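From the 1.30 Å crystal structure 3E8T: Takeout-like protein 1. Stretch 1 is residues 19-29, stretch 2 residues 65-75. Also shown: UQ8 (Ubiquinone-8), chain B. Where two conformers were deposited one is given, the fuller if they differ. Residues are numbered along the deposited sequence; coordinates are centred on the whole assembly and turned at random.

Stretch 1 (19-29) AFQQALPTFVA
Stretch 2 65-75: GLKGAVIDNVK

What ties the helix to the strand by polar contacts? The amide of Gln21 does so, using both of its ends on the backbone of stretch 2. Ile71 N donates to Gln21 OE1 at 2.8 Å with an angle of 168° at the hydrogen, and Gln21 NE2 donates to Ala69 O at 3.0 Å with an angle of 176°. The CA-to-CB bond of Gln21 points sideways, but chi1 t (-175°), chi2 p (70°) and chi3 82° bring the amide across to the backbone where the strand begins. A water completes the arrangement, donating to Gln21 OE1 at 2.7 Å and to Ile71 O at 2.7 Å, so that OE1 accepts from both the strand and the solvent.

How do the two backbones run past each other? Residues 19-28 are helical, mostly near -65/-40, though Leu24 is at -47/-56 and Val28 flattens to -74/-13, while 70-75 form an extended strand whose regularity is broken at Asp72 (-85/-39). Their N-to-C directions make an angle of 154°, roughly antiparallel, and the axes approach to 8.1 Å. The register pairs Gln21 with Ile71, CA to CA 5.7 Å, and Pro25 with Lys67, CA to CA 4.8 Å. The helix is kinked where the nitrogens of Pro25 and Thr26 lack bonds to the preceding turn; proline has no amide hydrogen to give. Around the kink the helical ladder persists, with Leu24 N to Phe20 O at 2.9 Å and Val28 N to Leu24 O at 2.9 Å. Before the strand, residues 66-68 make a 3-10 segment, in which Gly68 N donates to Gly65 O at 3.0 Å and Ala69 N to Leu66 O at 3.1 Å. Gly65 adopts 128/-11, where a side chain would jam against the preceding carbonyl.

Which side chains fill the space between them? Leu24 (chi1 t, chi2 p) points toward stretch 2, and its CD2 lies 3.7 Å from Ala69 CB, 3.5 Å from Leu66 O and 4.4 Å from Ile71 CD1. Ile71, m at both chi angles, also points across, with CG1 4.3 Å from Phe20 CB. One helical turn beyond Leu24, Val28 (m) places CG1 3.7 Å from CD2 of Leu66 (t, p), while its CG2 comes within 3.8 Å of Lys67 CA. Nearby, Pro25 CB sits 4.0 Å from Lys67 CG; the end of that lysine leads away. Together the stretches bury 519 Å².

Where does the ubiquinone-8 meet this packing? The ring of Phe20 (chi1 -88°, chi2 45°) is sandwiched: Val74 (t) lays CG2 over one face, 3.9 Å from the centroid and 23° off the normal, a CH-pi contact, while UQ8 C10 covers the opposite face, reaching 3.2 Å from Phe20 CE2. The same helix offers Ala19 CB at 3.2 Å from UQ8 C4M and Ala23 CB at 3.3 Å from UQ8 O5. From stretch 2, Leu66 CD1 lies 4.0 Å from UQ8 C16, so both stretches help line the ligand's surroundings.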

# COMPACT_ATOMS: atom_id res chain seq x y z
N ALA A 19 11.40 -14.10 -7.62
CA ALA A 19 11.58 -13.11 -8.70
C ALA A 19 10.96 -11.78 -8.25
O ALA A 19 11.54 -10.74 -8.44
CB ALA A 19 10.99 -13.56 -9.98
N PHE A 20 9.77 -11.84 -7.65
CA PHE A 20 9.11 -10.62 -7.18
C PHE A 20 9.98 -10.02 -6.07
O PHE A 20 10.20 -8.79 -6.02
CB PHE A 20 7.71 -10.91 -6.64
CG PHE A 20 6.60 -10.89 -7.68
CD1 PHE A 20 6.72 -11.50 -8.91
CD2 PHE A 20 5.39 -10.22 -7.40
CE1 PHE A 20 5.71 -11.48 -9.84
CE2 PHE A 20 4.36 -10.22 -8.34
CZ PHE A 20 4.52 -10.84 -9.55
N GLN A 21 10.44 -10.87 -5.16
CA GLN A 21 11.28 -10.40 -4.07
C GLN A 21 12.54 -9.68 -4.54
O GLN A 21 12.90 -8.64 -4.01
CB GLN A 21 11.66 -11.55 -3.15
CG GLN A 21 12.43 -11.14 -1.90
CD GLN A 21 11.53 -10.38 -0.95
OE1 GLN A 21 10.79 -11.01 -0.21
NE2 GLN A 21 11.62 -9.06 -0.93
N GLN A 22 13.25 -10.23 -5.53
CA GLN A 22 14.53 -9.65 -5.94
C GLN A 22 14.36 -8.40 -6.77
O GLN A 22 15.25 -7.55 -6.78
CB GLN A 22 15.37 -10.66 -6.70
CG GLN A 22 15.82 -11.80 -5.85
CD GLN A 22 16.60 -11.35 -4.65
OE1 GLN A 22 16.13 -11.44 -3.50
NE2 GLN A 22 17.79 -10.82 -4.90
N ALA A 23 13.25 -8.31 -7.48
CA ALA A 23 12.96 -7.09 -8.26
C ALA A 23 12.36 -5.94 -7.48
O ALA A 23 12.51 -4.78 -7.87
CB ALA A 23 12.00 -7.43 -9.35
N LEU A 24 11.61 -6.27 -6.44
CA LEU A 24 10.88 -5.26 -5.70
C LEU A 24 11.70 -4.02 -5.35
O LEU A 24 11.21 -2.91 -5.58
CB LEU A 24 10.28 -5.89 -4.43
CG LEU A 24 9.62 -4.91 -3.43
CD1 LEU A 24 8.39 -4.49 -4.09
CD2 LEU A 24 9.33 -5.65 -2.09
N PRO A 25 12.86 -4.15 -4.66
CA PRO A 25 13.54 -2.90 -4.24
C PRO A 25 13.94 -1.99 -5.39
O PRO A 25 13.83 -0.75 -5.28
CB PRO A 25 14.76 -3.39 -3.47
CG PRO A 25 14.48 -4.80 -3.11
CD PRO A 25 13.57 -5.35 -4.15
N THR A 26 14.34 -2.56 -6.50
CA THR A 26 14.74 -1.77 -7.63
C THR A 26 13.51 -1.12 -8.27
O THR A 26 13.53 0.06 -8.64
CB THR A 26 15.52 -2.66 -8.62
OG1 THR A 26 16.67 -3.18 -7.95
CG2 THR A 26 15.89 -1.85 -9.84
N PHE A 27 12.40 -1.84 -8.33
CA PHE A 27 11.19 -1.29 -8.88
C PHE A 27 10.65 -0.11 -8.05
O PHE A 27 10.32 0.95 -8.58
CB PHE A 27 10.14 -2.40 -9.01
CG PHE A 27 8.85 -1.93 -9.59
CD1 PHE A 27 8.75 -1.60 -10.95
CD2 PHE A 27 7.72 -1.76 -8.78
CE1 PHE A 27 7.55 -1.16 -11.47
CE2 PHE A 27 6.51 -1.31 -9.31
CZ PHE A 27 6.44 -1.02 -10.65
N VAL A 28 10.60 -0.31 -6.74
CA VAL A 28 10.01 0.72 -5.92
C VAL A 28 10.92 1.94 -5.75
O VAL A 28 10.44 3.00 -5.39
CB VAL A 28 9.54 0.22 -4.54
CG1 VAL A 28 8.52 -0.90 -4.68
CG2 VAL A 28 10.66 -0.10 -3.67
N ALA A 29 12.17 1.84 -6.12
CA ALA A 29 13.04 3.01 -6.18
C ALA A 29 12.65 3.95 -7.30
O ALA A 29 13.02 5.12 -7.29
CB ALA A 29 14.44 2.59 -6.33
N GLY A 65 8.45 2.19 3.51
CA GLY A 65 8.69 0.82 3.91
C GLY A 65 8.51 -0.23 2.85
O GLY A 65 8.92 -1.39 3.06
N LEU A 66 7.95 0.11 1.68
CA LEU A 66 7.73 -0.92 0.64
C LEU A 66 9.04 -1.58 0.18
O LEU A 66 9.03 -2.73 -0.20
CB LEU A 66 6.95 -0.38 -0.55
CG LEU A 66 6.29 -1.37 -1.51
CD1 LEU A 66 5.35 -2.33 -0.78
CD2 LEU A 66 5.51 -0.58 -2.57
N LYS A 67 10.16 -0.86 0.21
CA LYS A 67 11.46 -1.40 -0.21
C LYS A 67 11.80 -2.65 0.58
O LYS A 67 12.54 -3.52 0.10
CB LYS A 67 12.58 -0.37 -0.00
CG LYS A 67 13.96 -0.80 -0.47
CD LYS A 67 14.93 0.37 -0.56
CE LYS A 67 15.38 0.93 0.78
NZ LYS A 67 16.43 2.01 0.60
N GLY A 68 11.35 -2.68 1.83
CA GLY A 68 11.67 -3.74 2.79
C GLY A 68 10.65 -4.84 2.89
O GLY A 68 10.74 -5.71 3.77
N ALA A 69 9.66 -4.82 2.00
CA ALA A 69 8.62 -5.81 2.05
C ALA A 69 9.15 -7.21 1.78
O ALA A 69 10.08 -7.38 0.99
CB ALA A 69 7.51 -5.51 1.10
N VAL A 70 8.56 -8.18 2.46
CA VAL A 70 8.88 -9.61 2.30
C VAL A 70 7.73 -10.22 1.54
O VAL A 70 6.57 -10.15 1.96
CB VAL A 70 9.08 -10.28 3.63
CG1 VAL A 70 9.34 -11.75 3.44
CG2 VAL A 70 10.27 -9.62 4.36
N ILE A 71 8.02 -10.83 0.39
CA ILE A 71 7.04 -11.50 -0.42
C ILE A 71 6.87 -12.91 0.11
O ILE A 71 7.80 -13.71 0.08
CB ILE A 71 7.41 -11.56 -1.91
CG1 ILE A 71 7.80 -10.19 -2.45
CG2 ILE A 71 6.27 -12.16 -2.72
CD1 ILE A 71 6.71 -9.15 -2.38
N ASP A 72 5.68 -13.25 0.57
CA ASP A 72 5.39 -14.55 1.13
C ASP A 72 5.03 -15.55 0.07
O ASP A 72 5.45 -16.72 0.17
CB ASP A 72 4.31 -14.44 2.21
CG ASP A 72 4.74 -13.56 3.35
OD1 ASP A 72 5.78 -13.87 3.99
OD2 ASP A 72 4.08 -12.51 3.61
N ASN A 73 4.28 -15.14 -0.93
CA ASN A 73 3.85 -16.01 -1.99
C ASN A 73 3.35 -15.24 -3.20
O ASN A 73 2.71 -14.23 -3.04
CB ASN A 73 2.73 -16.95 -1.53
CG ASN A 73 2.58 -18.17 -2.47
OD1 ASN A 73 3.54 -18.91 -2.66
ND2 ASN A 73 1.42 -18.31 -3.08
N VAL A 74 3.62 -15.79 -4.39
CA VAL A 74 3.06 -15.34 -5.64
C VAL A 74 2.46 -16.55 -6.34
O VAL A 74 3.19 -17.55 -6.52
CB VAL A 74 4.06 -14.66 -6.57
CG1 VAL A 74 3.39 -14.29 -7.87
CG2 VAL A 74 4.73 -13.44 -5.87
N LYS A 75 1.16 -16.52 -6.63
CA LYS A 75 0.48 -17.60 -7.36
C LYS A 75 -0.17 -16.99 -8.57
O LYS A 75 -1.10 -16.16 -8.48
CB LYS A 75 -0.59 -18.26 -6.52
CG LYS A 75 -1.36 -19.40 -7.24
CD LYS A 75 -2.37 -20.11 -6.31
CE LYS A 75 -3.38 -21.02 -7.06
NZ LYS A 75 -3.43 -20.83 -8.55
C45 UQ8 B . -6.34 10.75 13.13
C44 UQ8 B . -7.10 9.53 13.64
C46 UQ8 B . -7.53 9.78 15.06
C43 UQ8 B . -6.29 8.25 13.56
C42 UQ8 B . -5.59 8.11 12.20
C41 UQ8 B . -6.63 7.84 11.12
C39 UQ8 B . -6.14 6.75 10.19
C40 UQ8 B . -6.03 6.98 8.68
C38 UQ8 B . -5.86 5.51 10.69
C37 UQ8 B . -5.40 4.44 9.94
C36 UQ8 B . -4.93 3.40 10.95
C34 UQ8 B . -4.23 2.21 10.31
C35 UQ8 B . -3.61 1.34 11.20
C33 UQ8 B . -4.15 2.08 8.93
C32 UQ8 B . -3.57 1.05 8.19
C31 UQ8 B . -3.16 1.63 6.81
C29 UQ8 B . -2.67 0.58 5.83
C30 UQ8 B . -3.44 -0.78 5.68
C28 UQ8 B . -1.52 0.81 5.07
C27 UQ8 B . -0.97 -0.07 4.15
C26 UQ8 B . -0.26 0.67 3.01
C24 UQ8 B . 0.54 -0.31 2.15
C25 UQ8 B . 1.80 -1.00 2.71
C23 UQ8 B . 0.12 -0.57 0.86
C22 UQ8 B . 0.73 -1.42 -0.07
C21 UQ8 B . -0.13 -1.57 -1.32
C19 UQ8 B . 0.26 -2.73 -2.24
C20 UQ8 B . -0.75 -2.92 -3.38
C18 UQ8 B . 1.71 -2.66 -2.74
C17 UQ8 B . 2.01 -3.78 -3.73
C16 UQ8 B . 3.52 -4.06 -3.89
C14 UQ8 B . 3.75 -4.89 -5.14
C15 UQ8 B . 2.75 -6.01 -5.48
C13 UQ8 B . 4.82 -4.64 -6.00
C12 UQ8 B . 5.04 -5.37 -7.16
C11 UQ8 B . 6.52 -5.43 -7.58
C9 UQ8 B . 6.82 -6.67 -8.44
C10 UQ8 B . 5.54 -7.29 -9.03
C8 UQ8 B . 7.81 -6.29 -9.53
C7 UQ8 B . 7.18 -6.28 -10.93
C6 UQ8 B . 7.12 -7.68 -11.58
C1 UQ8 B . 5.95 -8.08 -12.24
C1M UQ8 B . 4.88 -7.19 -12.28
C2 UQ8 B . 5.84 -9.34 -12.85
O2 UQ8 B . 4.81 -9.69 -13.43
C3 UQ8 B . 6.91 -10.22 -12.81
O3 UQ8 B . 6.79 -11.45 -13.41
C3M UQ8 B . 7.12 -11.35 -14.79
C4 UQ8 B . 8.08 -9.86 -12.16
O4 UQ8 B . 9.12 -10.75 -12.14
C4M UQ8 B . 8.69 -12.02 -11.62
C5 UQ8 B . 8.19 -8.60 -11.55
O5 UQ8 B . 9.24 -8.31 -10.99
O HOH W 1 10.49 -13.66 -0.11